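Local coordinates for GCN5-related N-acetyltransferase (Brucella abortus, PDB 7N1L), which probably transfers an acyl group, most likely acetyl from acetyl-CoA, to an amine of its substrate, at residues A38-A46 against D61-L69; L68-L77 against G87-P95. All blocks are in the same frame, centred on the assembly; numbering follows the deposited sequence.

Interaction 1: residues A38-A46 against D61-L69; sequences AHEFAPLLA and DDFYAEHLL
The two helices that follow the first strand of the GNAT fold meet here, 38-46 crossing 61-69 at 112° with their axes 7.8 Å apart. Alanines line the closest approach, which their small side chains probably allow: the CB of A65 sits 4.0 Å from the CB of A38 and lies against A42 as well. L69 extends this patch, its CD1 reaching the backbone of A38 at CA. F41 closes the sheet-facing side of the interface. Its CG is anti to the backbone N (chi1 178°), which carries the ring down beside helix 61-69, where CD2 packs on A65 CB and the ring edge meets L68 CD2 at 3.9 Å from CE2. At the outer side H39 bonds to D62: ND1 donates to OD1 at 3.0 Å, on the syn side of the carboxylate and near the imidazole plane, with a weak second bond to OD2. Ring and carboxylate are nearly coplanar, 16° apart. A water bridges the two backbones, donating to A42 O and D61 O. L45 CD2 fills in against Y64 CB, and Y64 itself packs on T99 of the second subunit. This is the alpha1-alpha2 pair characteristic of GNAT proteins, joined through small residues.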
ATOM      1  N   ALA A  38     -18.251 -11.187   8.045  1.00 30.30           N
ATOM      2  CA  ALA A  38     -18.560  -9.897   7.425  1.00 34.42           C
ATOM      3  C   ALA A  38     -19.642  -9.162   8.192  1.00 35.08           C
ATOM      4  O   ALA A  38     -19.541  -7.950   8.411  1.00 30.99           O
ATOM      5  CB  ALA A  38     -18.985 -10.089   5.963  1.00 32.88           C
ATOM      6  N   HIS A  39     -20.690  -9.883   8.608  1.00 35.66           N
ATOM      7  CA  HIS A  39     -21.803  -9.250   9.307  1.00 34.36           C
ATOM      8  C   HIS A  39     -21.372  -8.682  10.655  1.00 34.70           C
ATOM      9  O   HIS A  39     -21.829  -7.603  11.054  1.00 36.57           O
ATOM     10  CB  HIS A  39     -22.953 -10.225   9.474  1.00 32.58           C
ATOM     11  CG  HIS A  39     -24.177  -9.590  10.051  1.00 37.80           C
ATOM     12  ND1 HIS A  39     -24.876  -8.602   9.391  1.00 41.70           N
ATOM     13  CD2 HIS A  39     -24.859  -9.834  11.193  1.00 35.05           C
ATOM     14  CE1 HIS A  39     -25.913  -8.233  10.119  1.00 35.66           C
ATOM     15  NE2 HIS A  39     -25.933  -8.975  11.212  1.00 38.07           N
ATOM     16  N   GLU A  40     -20.529  -9.412  11.387  1.00 33.27           N
ATOM     17  CA  GLU A  40     -20.021  -8.911  12.655  1.00 33.69           C
ATOM     18  C   GLU A  40     -19.056  -7.750  12.434  1.00 32.95           C
ATOM     19  O   GLU A  40     -19.042  -6.783  13.204  1.00 36.00           O
ATOM     20  CB  GLU A  40     -19.330 -10.053  13.400  1.00 35.90           C
ATOM     21  CG  GLU A  40     -19.961 -10.387  14.743  1.00 43.77           C
ATOM     22  CD  GLU A  40     -19.107 -11.318  15.571  1.00 42.49           C
ATOM     23  OE1 GLU A  40     -18.692 -12.372  15.053  1.00 44.34           O
ATOM     24  OE2 GLU A  40     -18.847 -10.987  16.743  1.00 48.79           O
ATOM     25  N   PHE A  41     -18.275  -7.816  11.358  1.00 31.13           N
ATOM     26  CA  PHE A  41     -17.311  -6.775  11.027  1.00 32.24           C
ATOM     27  C   PHE A  41     -18.016  -5.510  10.550  1.00 32.11           C
ATOM     28  O   PHE A  41     -17.541  -4.397  10.823  1.00 31.67           O
ATOM     29  CB  PHE A  41     -16.348  -7.339   9.975  1.00 30.72           C
ATOM     30  CG  PHE A  41     -15.308  -6.385   9.463  1.00 27.98           C
ATOM     31  CD1 PHE A  41     -14.595  -5.564  10.310  1.00 28.75           C
ATOM     32  CD2 PHE A  41     -14.956  -6.411   8.122  1.00 29.37           C
ATOM     33  CE1 PHE A  41     -13.616  -4.719   9.820  1.00 28.19           C
ATOM     34  CE2 PHE A  41     -13.973  -5.568   7.614  1.00 29.95           C
ATOM     35  CZ  PHE A  41     -13.286  -4.726   8.479  1.00 27.00           C
ATOM     36  N   ALA A  42     -19.175  -5.664   9.909  1.00 28.95           N
ATOM     37  CA  ALA A  42     -19.837  -4.552   9.224  1.00 30.75           C
ATOM     38  C   ALA A  42     -20.049  -3.317  10.090  1.00 32.48           C
ATOM     39  O   ALA A  42     -19.698  -2.219   9.627  1.00 32.07           O
ATOM     40  CB  ALA A  42     -21.173  -5.032   8.633  1.00 29.75           C
ATOM     41  N   PRO A  43     -20.645  -3.390  11.299  1.00 30.49           N
ATOM     42  CA  PRO A  43     -20.847  -2.150  12.069  1.00 30.78           C
ATOM     43  C   PRO A  43     -19.559  -1.543  12.580  1.00 32.52           C
ATOM     44  O   PRO A  43     -19.445  -0.311  12.646  1.00 33.05           O
ATOM     45  CB  PRO A  43     -21.779  -2.578  13.222  1.00 33.67           C
ATOM     46  CG  PRO A  43     -21.560  -4.046  13.374  1.00 34.69           C
ATOM     47  CD  PRO A  43     -21.270  -4.550  11.960  1.00 30.91           C
ATOM     48  N   LEU A  44     -18.573  -2.376  12.918  1.00 31.20           N
ATOM     49  CA  LEU A  44     -17.291  -1.861  13.369  1.00 30.66           C
ATOM     50  C   LEU A  44     -16.624  -1.056  12.265  1.00 34.37           C
ATOM     51  O   LEU A  44     -16.084   0.038  12.507  1.00 30.85           O
ATOM     52  CB  LEU A  44     -16.409  -3.028  13.807  1.00 31.58           C
ATOM     53  CG  LEU A  44     -15.455  -2.775  14.960  1.00 37.37           C
ATOM     54  CD1 LEU A  44     -16.244  -2.301  16.208  1.00 35.72           C
ATOM     55  CD2 LEU A  44     -14.680  -4.047  15.264  1.00 36.60           C
ATOM     56  N   LEU A  45     -16.660  -1.588  11.041  1.00 29.20           N
ATOM     57  CA  LEU A  45     -16.149  -0.858   9.894  1.00 31.08           C
ATOM     58  C   LEU A  45     -16.989   0.383   9.636  1.00 33.73           C
ATOM     59  O   LEU A  45     -16.456   1.439   9.275  1.00 34.02           O
ATOM     60  CB  LEU A  45     -16.125  -1.780   8.666  1.00 28.94           C
ATOM     61  CG  LEU A  45     -15.598  -1.219   7.330  1.00 32.70           C
ATOM     62  CD1 LEU A  45     -14.120  -0.855   7.413  1.00 30.79           C
ATOM     63  CD2 LEU A  45     -15.840  -2.194   6.166  1.00 28.49           C
ATOM     64  N   ALA A  46     -18.308   0.292   9.833  1.00 32.15           N
ATOM     65  CA  ALA A  46     -19.136   1.470   9.593  1.00 33.06           C
ATOM     66  C   ALA A  46     -18.801   2.600  10.566  1.00 37.47           C
ATOM     67  O   ALA A  46     -18.834   3.774  10.188  1.00 41.59           O
ATOM     68  CB  ALA A  46     -20.611   1.111   9.659  1.00 30.55           C
ATOM     69  N   ASP A  61     -24.133  -1.487   5.262  1.00 45.21           N
ATOM     70  CA  ASP A  61     -22.886  -1.756   5.977  1.00 42.35           C
ATOM     71  C   ASP A  61     -22.281  -3.078   5.547  1.00 39.37           C
ATOM     72  O   ASP A  61     -21.049  -3.202   5.433  1.00 34.64           O
ATOM     73  CB  ASP A  61     -23.115  -1.772   7.480  1.00 41.26           C
ATOM     74  CG  ASP A  61     -23.521  -0.441   8.005  1.00 41.23           C
ATOM     75  OD1 ASP A  61     -23.549   0.516   7.197  1.00 48.37           O
ATOM     76  OD2 ASP A  61     -23.812  -0.357   9.212  1.00 37.26           O
ATOM     77  N   ASP A  62     -23.131  -4.080   5.297  1.00 40.75           N
ATOM     78  CA  ASP A  62     -22.595  -5.399   5.012  1.00 36.83           C
ATOM     79  C   ASP A  62     -21.833  -5.418   3.707  1.00 34.22           C
ATOM     80  O   ASP A  62     -20.865  -6.172   3.597  1.00 33.41           O
ATOM     81  CB  ASP A  62     -23.719  -6.434   5.030  1.00 37.76           C
ATOM     82  CG  ASP A  62     -24.123  -6.812   6.461  1.00 40.33           C
ATOM     83  OD1 ASP A  62     -23.302  -7.424   7.167  1.00 38.21           O
ATOM     84  OD2 ASP A  62     -25.240  -6.466   6.889  1.00 40.66           O
ATOM     85  N   PHE A  63     -22.143  -4.502   2.784  1.00 37.11           N
ATOM     86  CA  PHE A  63     -21.500  -4.562   1.479  1.00 37.69           C
ATOM     87  C   PHE A  63     -20.023  -4.245   1.600  1.00 35.08           C
ATOM     88  O   PHE A  63     -19.193  -4.907   0.975  1.00 32.05           O
ATOM     89  CB  PHE A  63     -22.145  -3.573   0.504  1.00 41.62           C
ATOM     90  CG  PHE A  63     -21.324  -3.341  -0.743  1.00 42.06           C
ATOM     91  CD1 PHE A  63     -20.336  -2.363  -0.772  1.00 42.07           C
ATOM     92  CD2 PHE A  63     -21.520  -4.119  -1.874  1.00 43.79           C
ATOM     93  CE1 PHE A  63     -19.563  -2.168  -1.893  1.00 43.73           C
ATOM     94  CE2 PHE A  63     -20.754  -3.920  -3.020  1.00 45.13           C
ATOM     95  CZ  PHE A  63     -19.777  -2.946  -3.031  1.00 44.32           C
ATOM     96  N   TYR A  64     -19.681  -3.253   2.432  1.00 34.97           N
ATOM     97  CA  TYR A  64     -18.288  -2.863   2.590  1.00 33.82           C
ATOM     98  C   TYR A  64     -17.504  -3.951   3.300  1.00 32.74           C
ATOM     99  O   TYR A  64     -16.313  -4.152   3.016  1.00 28.48           O
ATOM    100  CB  TYR A  64     -18.184  -1.540   3.367  1.00 33.41           C
ATOM    101  CG  TYR A  64     -18.915  -0.406   2.703  1.00 35.61           C
ATOM    102  CD1 TYR A  64     -18.364   0.250   1.600  1.00 41.42           C
ATOM    103  CD2 TYR A  64     -20.169  -0.006   3.151  1.00 41.39           C
ATOM    104  CE1 TYR A  64     -19.036   1.279   0.971  1.00 41.63           C
ATOM    105  CE2 TYR A  64     -20.849   1.019   2.533  1.00 46.95           C
ATOM    106  CZ  TYR A  64     -20.279   1.662   1.442  1.00 48.47           C
ATOM    107  OH  TYR A  64     -20.959   2.683   0.818  1.00 56.45           O
ATOM    108  N   ALA A  65     -18.142  -4.632   4.264  1.00 28.71           N
ATOM    109  CA  ALA A  65     -17.447  -5.700   4.967  1.00 30.74           C
ATOM    110  C   ALA A  65     -17.219  -6.886   4.047  1.00 30.28           C
ATOM    111  O   ALA A  65     -16.095  -7.392   3.951  1.00 29.22           O
ATOM    112  CB  ALA A  65     -18.224  -6.123   6.222  1.00 29.10           C
ATOM    113  N   GLU A  66     -18.256  -7.284   3.297  1.00 30.40           N
ATOM    114  CA  GLU A  66     -18.125  -8.401   2.357  1.00 29.51           C
ATOM    115  C   GLU A  66     -17.144  -8.078   1.233  1.00 32.75           C
ATOM    116  O   GLU A  66     -16.346  -8.932   0.834  1.00 33.96           O
ATOM    117  CB  GLU A  66     -19.496  -8.762   1.774  1.00 29.02           C
ATOM    118  CG  GLU A  66     -20.503  -9.248   2.837  1.00 36.28           C
ATOM    119  CD  GLU A  66     -21.858  -9.651   2.295  1.00 39.79           C
ATOM    120  OE1 GLU A  66     -22.052  -9.671   1.055  1.00 42.89           O
ATOM    121  OE2 GLU A  66     -22.758  -9.901   3.133  1.00 43.26           O
ATOM    122  N   HIS A  67     -17.177  -6.844   0.726  1.00 32.68           N
ATOM    123  CA  HIS A  67     -16.293  -6.461  -0.373  1.00 31.57           C
ATOM    124  C   HIS A  67     -14.827  -6.613   0.016  1.00 31.49           C
ATOM    125  O   HIS A  67     -14.032  -7.195  -0.733  1.00 30.68           O
ATOM    126  CB  HIS A  67     -16.610  -5.034  -0.815  1.00 31.34           C
ATOM    127  CG  HIS A  67     -16.046  -4.686  -2.152  1.00 35.23           C
ATOM    128  ND1 HIS A  67     -16.491  -5.266  -3.322  1.00 35.16           N
ATOM    129  CD2 HIS A  67     -15.061  -3.826  -2.507  1.00 32.21           C
ATOM    130  CE1 HIS A  67     -15.807  -4.775  -4.342  1.00 36.07           C
ATOM    131  NE2 HIS A  67     -14.933  -3.903  -3.873  1.00 37.67           N
ATOM    132  N   LEU A  68     -14.459  -6.111   1.193  1.00 26.80           N
ATOM    133  CA  LEU A  68     -13.077  -6.186   1.649  1.00 27.99           C
ATOM    134  C   LEU A  68     -12.682  -7.622   1.961  1.00 26.69           C
ATOM    135  O   LEU A  68     -11.556  -8.047   1.688  1.00 25.47           O
ATOM    136  CB  LEU A  68     -12.879  -5.327   2.907  1.00 25.97           C
ATOM    137  CG  LEU A  68     -11.456  -5.393   3.466  1.00 26.30           C
ATOM    138  CD1 LEU A  68     -10.465  -4.697   2.475  1.00 26.95           C
ATOM    139  CD2 LEU A  68     -11.368  -4.779   4.819  1.00 31.28           C
ATOM    140  N   LEU A  69     -13.572  -8.360   2.602  1.00 27.54           N
ATOM    141  CA  LEU A  69     -13.242  -9.717   2.989  1.00 28.67           C
ATOM    142  C   LEU A  69     -13.195 -10.672   1.803  1.00 27.61           C
ATOM    143  O   LEU A  69     -12.768 -11.815   1.987  1.00 26.75           O
ATOM    144  CB  LEU A  69     -14.252 -10.207   4.028  1.00 27.88           C
ATOM    145  CG  LEU A  69     -14.095  -9.482   5.359  1.00 27.89           C
ATOM    146  CD1 LEU A  69     -15.240  -9.809   6.294  1.00 27.95           C
ATOM    147  CD2 LEU A  69     -12.749  -9.869   5.990  1.00 27.29           C
TER
HETATM  148  O   HOH W   1     -19.331  -1.656   6.915  1.00 29.77           O

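Interaction 2: residues L68-L77 against G87-P95; sequences LLQDRAAEAL and GFVIFYDLP
Strands 74-77 and 87-95 run antiparallel, with E75 facing F91 and L77 facing V89 as hydrogen-bonded pairs and A76 facing I90 as the non-hydrogen-bonded pair between them. Four backbone bonds hold this register: E75 N to F91 O, F91 N to E75 O at 2.8 Å, L77 N to V89 O and V89 N to L77 O. Where the strands close up at A76 and I90, the CA of A76 approaches V89 O at 3.2 Å in a CA-H...O contact.

On one face F91 turns back over its partner. Its CG lies between the backbone N and the carbonyl carbon (chi1 66°), which swings the ring across to E75, whose CB rests over the ring face as a CH-pi contact, 3.7 Å from the centroid. The carboxylate of E75 lies against the CE2-CZ rim of the F91 ring, the planes 45° apart, and makes a salt bridge with R135; D93 shares that arginine and also pairs with R102, so the positive charges probably offset the closeness of the two acids. On the same face L77 lies alongside V89, CB to CG1 3.6 Å. The other face carries A74, whose CB meets the edge of the Y92 ring, and I90, whose CD1 meets L68 CD2 tip to tip at a tight 3.5 Å.

Before the strand, D71 OD1 accepts from A73 N in an Asx turn within a type I turn. One water joins A73 O, E75 OE2 and D93 N, and a second links A73 O to D93 O, so two waters tie the turn at A73 to the D93 backbone.

Strand 101-111 bonds to the far side of 84-96, L77 and F91 pack on strand 28-32, and F88 leans on L44 of helix 38-52.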
ATOM      1  N   LEU A  68     -14.459  -6.111   1.193  1.00 26.80           N
ATOM      2  CA  LEU A  68     -13.077  -6.186   1.649  1.00 27.99           C
ATOM      3  C   LEU A  68     -12.682  -7.622   1.961  1.00 26.69           C
ATOM      4  O   LEU A  68     -11.556  -8.047   1.688  1.00 25.47           O
ATOM      5  CB  LEU A  68     -12.879  -5.327   2.907  1.00 25.97           C
ATOM      6  CG  LEU A  68     -11.456  -5.393   3.466  1.00 26.30           C
ATOM      7  CD1 LEU A  68     -10.465  -4.697   2.475  1.00 26.95           C
ATOM      8  CD2 LEU A  68     -11.368  -4.779   4.819  1.00 31.28           C
ATOM      9  N   LEU A  69     -13.572  -8.360   2.602  1.00 27.54           N
ATOM     10  CA  LEU A  69     -13.242  -9.717   2.989  1.00 28.67           C
ATOM     11  C   LEU A  69     -13.195 -10.672   1.803  1.00 27.61           C
ATOM     12  O   LEU A  69     -12.768 -11.815   1.987  1.00 26.75           O
ATOM     13  CB  LEU A  69     -14.252 -10.207   4.028  1.00 27.88           C
ATOM     14  CG  LEU A  69     -14.095  -9.482   5.359  1.00 27.89           C
ATOM     15  CD1 LEU A  69     -15.240  -9.809   6.294  1.00 27.95           C
ATOM     16  CD2 LEU A  69     -12.749  -9.869   5.990  1.00 27.29           C
ATOM     17  N   GLN A  70     -13.609 -10.248   0.605  1.00 26.75           N
ATOM     18  CA  GLN A  70     -13.449 -11.073  -0.591  1.00 30.28           C
ATOM     19  C   GLN A  70     -12.290 -10.625  -1.480  1.00 30.60           C
ATOM     20  O   GLN A  70     -12.135 -11.146  -2.595  1.00 28.97           O
ATOM     21  CB  GLN A  70     -14.743 -11.081  -1.399  1.00 26.59           C
ATOM     22  CG  GLN A  70     -15.782 -11.992  -0.783  1.00 28.48           C
ATOM     23  CD  GLN A  70     -17.095 -11.878  -1.482  1.00 32.96           C
ATOM     24  OE1 GLN A  70     -17.363 -12.595  -2.448  1.00 36.10           O
ATOM     25  NE2 GLN A  70     -17.920 -10.945  -1.028  1.00 36.68           N
ATOM     26  N   ASP A  71     -11.504  -9.642  -1.041  1.00 28.96           N
ATOM     27  CA  ASP A  71     -10.282  -9.254  -1.749  1.00 28.64           C
ATOM     28  C   ASP A  71      -9.102 -10.009  -1.140  1.00 29.42           C
ATOM     29  O   ASP A  71      -8.650  -9.672  -0.035  1.00 27.79           O
ATOM     30  CB  ASP A  71     -10.090  -7.747  -1.654  1.00 29.31           C
ATOM     31  CG  ASP A  71      -8.976  -7.221  -2.561  1.00 29.74           C
ATOM     32  OD1 ASP A  71      -7.919  -7.875  -2.714  1.00 26.91           O
ATOM     33  OD2 ASP A  71      -9.174  -6.119  -3.088  1.00 25.20           O
ATOM     34  N   ARG A  72      -8.507 -10.919  -1.912  1.00 28.61           N
ATOM     35  CA  ARG A  72      -7.434 -11.774  -1.405  1.00 30.39           C
ATOM     36  C   ARG A  72      -6.124 -11.014  -1.189  1.00 32.02           C
ATOM     37  O   ARG A  72      -5.191 -11.570  -0.586  1.00 32.01           O
ATOM     38  CB  ARG A  72      -7.191 -12.939  -2.372  1.00 34.69           C
ATOM     39  CG  ARG A  72      -8.307 -13.992  -2.434  1.00 33.08           C
ATOM     40  CD  ARG A  72      -8.191 -14.979  -1.317  1.00 30.76           C
ATOM     41  NE  ARG A  72      -6.826 -15.462  -1.155  1.00 32.70           N
ATOM     42  CZ  ARG A  72      -6.338 -15.911  -0.002  1.00 36.02           C
ATOM     43  NH1 ARG A  72      -7.087 -15.984   1.089  1.00 32.69           N
ATOM     44  NH2 ARG A  72      -5.065 -16.291   0.062  1.00 36.71           N
ATOM     45  N   ALA A  73      -6.049  -9.751  -1.628  1.00 27.95           N
ATOM     46  CA  ALA A  73      -4.871  -8.933  -1.361  1.00 31.68           C
ATOM     47  C   ALA A  73      -4.915  -8.320   0.036  1.00 29.10           C
ATOM     48  O   ALA A  73      -3.874  -7.919   0.556  1.00 28.66           O
ATOM     49  CB  ALA A  73      -4.740  -7.813  -2.388  1.00 28.16           C
ATOM     50  N   ALA A  74      -6.108  -8.121   0.587  1.00 28.43           N
ATOM     51  CA  ALA A  74      -6.319  -7.555   1.911  1.00 27.83           C
ATOM     52  C   ALA A  74      -6.503  -8.648   2.954  1.00 28.25           C
ATOM     53  O   ALA A  74      -6.993  -9.745   2.658  1.00 30.69           O
ATOM     54  CB  ALA A  74      -7.538  -6.634   1.924  1.00 28.77           C
ATOM     55  N   GLU A  75      -6.086  -8.353   4.175  1.00 25.22           N
ATOM     56  CA  GLU A  75      -6.406  -9.207   5.308  1.00 27.94           C
ATOM     57  C   GLU A  75      -6.772  -8.290   6.469  1.00 29.29           C
ATOM     58  O   GLU A  75      -6.444  -7.102   6.487  1.00 29.14           O
ATOM     59  CB  GLU A  75      -5.242 -10.139   5.687  1.00 28.49           C
ATOM     60  CG  GLU A  75      -4.754 -11.035   4.530  1.00 25.22           C
ATOM     61  CD  GLU A  75      -3.513 -11.796   4.895  1.00 27.15           C
ATOM     62  OE1 GLU A  75      -3.587 -12.661   5.784  1.00 27.53           O
ATOM     63  OE2 GLU A  75      -2.436 -11.495   4.317  1.00 31.64           O
ATOM     64  N   ALA A  76      -7.502  -8.838   7.420  1.00 29.16           N
ATOM     65  CA  ALA A  76      -7.937  -8.052   8.551  1.00 28.11           C
ATOM     66  C   ALA A  76      -7.815  -8.929   9.791  1.00 31.12           C
ATOM     67  O   ALA A  76      -8.253 -10.087   9.796  1.00 28.90           O
ATOM     68  CB  ALA A  76      -9.363  -7.532   8.340  1.00 25.12           C
ATOM     69  N   LEU A  77      -7.179  -8.385  10.812  1.00 28.53           N
ATOM     70  CA  LEU A  77      -7.101  -9.015  12.118  1.00 30.49           C
ATOM     71  C   LEU A  77      -8.181  -8.423  13.012  1.00 29.67           C
ATOM     72  O   LEU A  77      -8.441  -7.223  12.952  1.00 32.28           O
ATOM     73  CB  LEU A  77      -5.705  -8.779  12.675  1.00 31.84           C
ATOM     74  CG  LEU A  77      -4.899  -9.756  13.482  1.00 34.67           C
ATOM     75  CD1 LEU A  77      -4.911 -11.137  12.928  1.00 28.95           C
ATOM     76  CD2 LEU A  77      -3.496  -9.183  13.280  1.00 29.92           C
ATOM     77  N   GLY A  87     -12.512  -4.494  17.883  1.00 33.55           N
ATOM     78  CA  GLY A  87     -11.404  -3.830  17.200  1.00 30.12           C
ATOM     79  C   GLY A  87     -11.026  -4.532  15.904  1.00 30.18           C
ATOM     80  O   GLY A  87     -11.451  -5.661  15.652  1.00 29.47           O
ATOM     81  N   PHE A  88     -10.285  -3.828  15.038  1.00 29.27           N
ATOM     82  CA  PHE A  88      -9.747  -4.475  13.841  1.00 28.58           C
ATOM     83  C   PHE A  88      -8.525  -3.722  13.336  1.00 30.27           C
ATOM     84  O   PHE A  88      -8.306  -2.554  13.674  1.00 28.67           O
ATOM     85  CB  PHE A  88     -10.780  -4.606  12.712  1.00 26.65           C
ATOM     86  CG  PHE A  88     -11.171  -3.304  12.058  1.00 27.11           C
ATOM     87  CD1 PHE A  88     -10.421  -2.774  11.004  1.00 27.96           C
ATOM     88  CD2 PHE A  88     -12.318  -2.635  12.447  1.00 26.68           C
ATOM     89  CE1 PHE A  88     -10.805  -1.603  10.378  1.00 24.15           C
ATOM     90  CE2 PHE A  88     -12.707  -1.466  11.825  1.00 28.22           C
ATOM     91  CZ  PHE A  88     -11.945  -0.951  10.780  1.00 27.02           C
ATOM     92  N   VAL A  89      -7.719  -4.418  12.531  1.00 28.76           N
ATOM     93  CA  VAL A  89      -6.673  -3.774  11.742  1.00 28.65           C
ATOM     94  C   VAL A  89      -6.672  -4.432  10.371  1.00 28.89           C
ATOM     95  O   VAL A  89      -6.713  -5.665  10.270  1.00 30.12           O
ATOM     96  CB  VAL A  89      -5.276  -3.833  12.407  1.00 25.35           C
ATOM     97  CG1 VAL A  89      -4.814  -5.250  12.639  1.00 27.39           C
ATOM     98  CG2 VAL A  89      -4.262  -3.090  11.556  1.00 28.18           C
ATOM     99  N   ILE A  90      -6.664  -3.605   9.322  1.00 27.80           N
ATOM    100  CA  ILE A  90      -6.621  -4.036   7.926  1.00 27.89           C
ATOM    101  C   ILE A  90      -5.195  -3.886   7.418  1.00 29.37           C
ATOM    102  O   ILE A  90      -4.592  -2.814   7.563  1.00 26.12           O
ATOM    103  CB  ILE A  90      -7.591  -3.208   7.064  1.00 29.02           C
ATOM    104  CG1 ILE A  90      -9.036  -3.389   7.548  1.00 27.96           C
ATOM    105  CG2 ILE A  90      -7.475  -3.598   5.582  1.00 26.82           C
ATOM    106  CD1 ILE A  90     -10.019  -2.373   6.934  1.00 24.70           C
ATOM    107  N   PHE A  91      -4.651  -4.946   6.813  1.00 29.69           N
ATOM    108  CA  PHE A  91      -3.264  -4.921   6.365  1.00 25.82           C
ATOM    109  C   PHE A  91      -3.100  -5.629   5.036  1.00 28.35           C
ATOM    110  O   PHE A  91      -3.877  -6.519   4.683  1.00 28.01           O
ATOM    111  CB  PHE A  91      -2.332  -5.570   7.385  1.00 27.32           C
ATOM    112  CG  PHE A  91      -2.540  -7.042   7.576  1.00 26.98           C
ATOM    113  CD1 PHE A  91      -3.545  -7.510   8.421  1.00 29.80           C
ATOM    114  CD2 PHE A  91      -1.687  -7.964   6.988  1.00 28.84           C
ATOM    115  CE1 PHE A  91      -3.716  -8.882   8.637  1.00 27.16           C
ATOM    116  CE2 PHE A  91      -1.856  -9.330   7.194  1.00 24.09           C
ATOM    117  CZ  PHE A  91      -2.868  -9.783   8.019  1.00 27.46           C
ATOM    118  N   TYR A  92      -2.020  -5.265   4.336  1.00 27.74           N
ATOM    119  CA  TYR A  92      -1.681  -5.851   3.054  1.00 25.47           C
ATOM    120  C   TYR A  92      -0.333  -6.538   3.166  1.00 26.73           C
ATOM    121  O   TYR A  92       0.597  -6.001   3.766  1.00 30.61           O
ATOM    122  CB  TYR A  92      -1.662  -4.792   1.946  1.00 27.24           C
ATOM    123  CG  TYR A  92      -2.872  -3.906   2.038  1.00 26.90           C
ATOM    124  CD1 TYR A  92      -4.136  -4.427   1.863  1.00 28.91           C
ATOM    125  CD2 TYR A  92      -2.752  -2.554   2.227  1.00 28.11           C
ATOM    126  CE1 TYR A  92      -5.257  -3.651   1.971  1.00 27.68           C
ATOM    127  CE2 TYR A  92      -3.871  -1.760   2.312  1.00 31.34           C
ATOM    128  CZ  TYR A  92      -5.129  -2.323   2.191  1.00 29.51           C
ATOM    129  OH  TYR A  92      -6.276  -1.544   2.257  1.00 32.48           O
ATOM    130  N   ASP A  93      -0.239  -7.738   2.625  1.00 25.33           N
ATOM    131  CA  ASP A  93       1.025  -8.465   2.524  1.00 28.90           C
ATOM    132  C   ASP A  93       1.533  -8.198   1.102  1.00 28.37           C
ATOM    133  O   ASP A  93       1.053  -8.800   0.140  1.00 30.20           O
ATOM    134  CB  ASP A  93       0.828  -9.956   2.796  1.00 23.18           C
ATOM    135  CG  ASP A  93       2.150 -10.743   2.801  1.00 27.90           C
ATOM    136  OD1 ASP A  93       3.161 -10.234   2.273  1.00 28.89           O
ATOM    137  OD2 ASP A  93       2.181 -11.906   3.268  1.00 27.10           O
ATOM    138  N   LEU A  94       2.462  -7.277   0.973  1.00 24.04           N
ATOM    139  CA  LEU A  94       2.863  -6.732  -0.322  1.00 27.73           C
ATOM    140  C   LEU A  94       4.292  -7.104  -0.689  1.00 27.05           C
ATOM    141  O   LEU A  94       5.139  -7.288   0.187  1.00 28.43           O
ATOM    142  CB  LEU A  94       2.739  -5.207  -0.356  1.00 24.53           C
ATOM    143  CG  LEU A  94       1.336  -4.640  -0.244  1.00 24.71           C
ATOM    144  CD1 LEU A  94       1.381  -3.134  -0.174  1.00 25.07           C
ATOM    145  CD2 LEU A  94       0.481  -5.102  -1.421  1.00 28.42           C
ATOM    146  N   PRO A  95       4.602  -7.222  -1.977  1.00 31.25           N
ATOM    147  CA  PRO A  95       6.000  -7.425  -2.358  1.00 31.71           C
ATOM    148  C   PRO A  95       6.801  -6.183  -2.021  1.00 29.53           C
ATOM    149  O   PRO A  95       6.272  -5.072  -2.003  1.00 31.88           O
ATOM    150  CB  PRO A  95       5.930  -7.679  -3.870  1.00 29.62           C
ATOM    151  CG  PRO A  95       4.679  -7.006  -4.310  1.00 29.60           C
ATOM    152  CD  PRO A  95       3.709  -7.196  -3.153  1.00 31.66           C
TER
HETATM  153  O   HOH W   2      -2.302  -9.321   2.388  1.00 28.15           O
HETATM  154  O   HOH W   3      -1.254  -8.451  -1.013  1.00 29.18           O

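Interaction 1 joins two helices, and interaction 2 joins two strands of the central sheet; they lie about 13 Å apart, centre to centre. Helix 61-69 serves both, with L68 and L69 in common: one methyl of L68, CD2, touches both the F41 ring and I90 CD1, and the chain then turns directly into strand 74-81. The helix pair also rests on the sheet itself, L44 CD2 coming within 3.4 Å of G87 N and F41 CE1 within 3.6 Å of F88 CD2, where the two rings meet edge-to-face. Both contacts reach the second subunit, L68 packing on its P95 and I90 on its P97. F41, L44 and L68 lay the first two helices of the GNAT fold against strand 84-96.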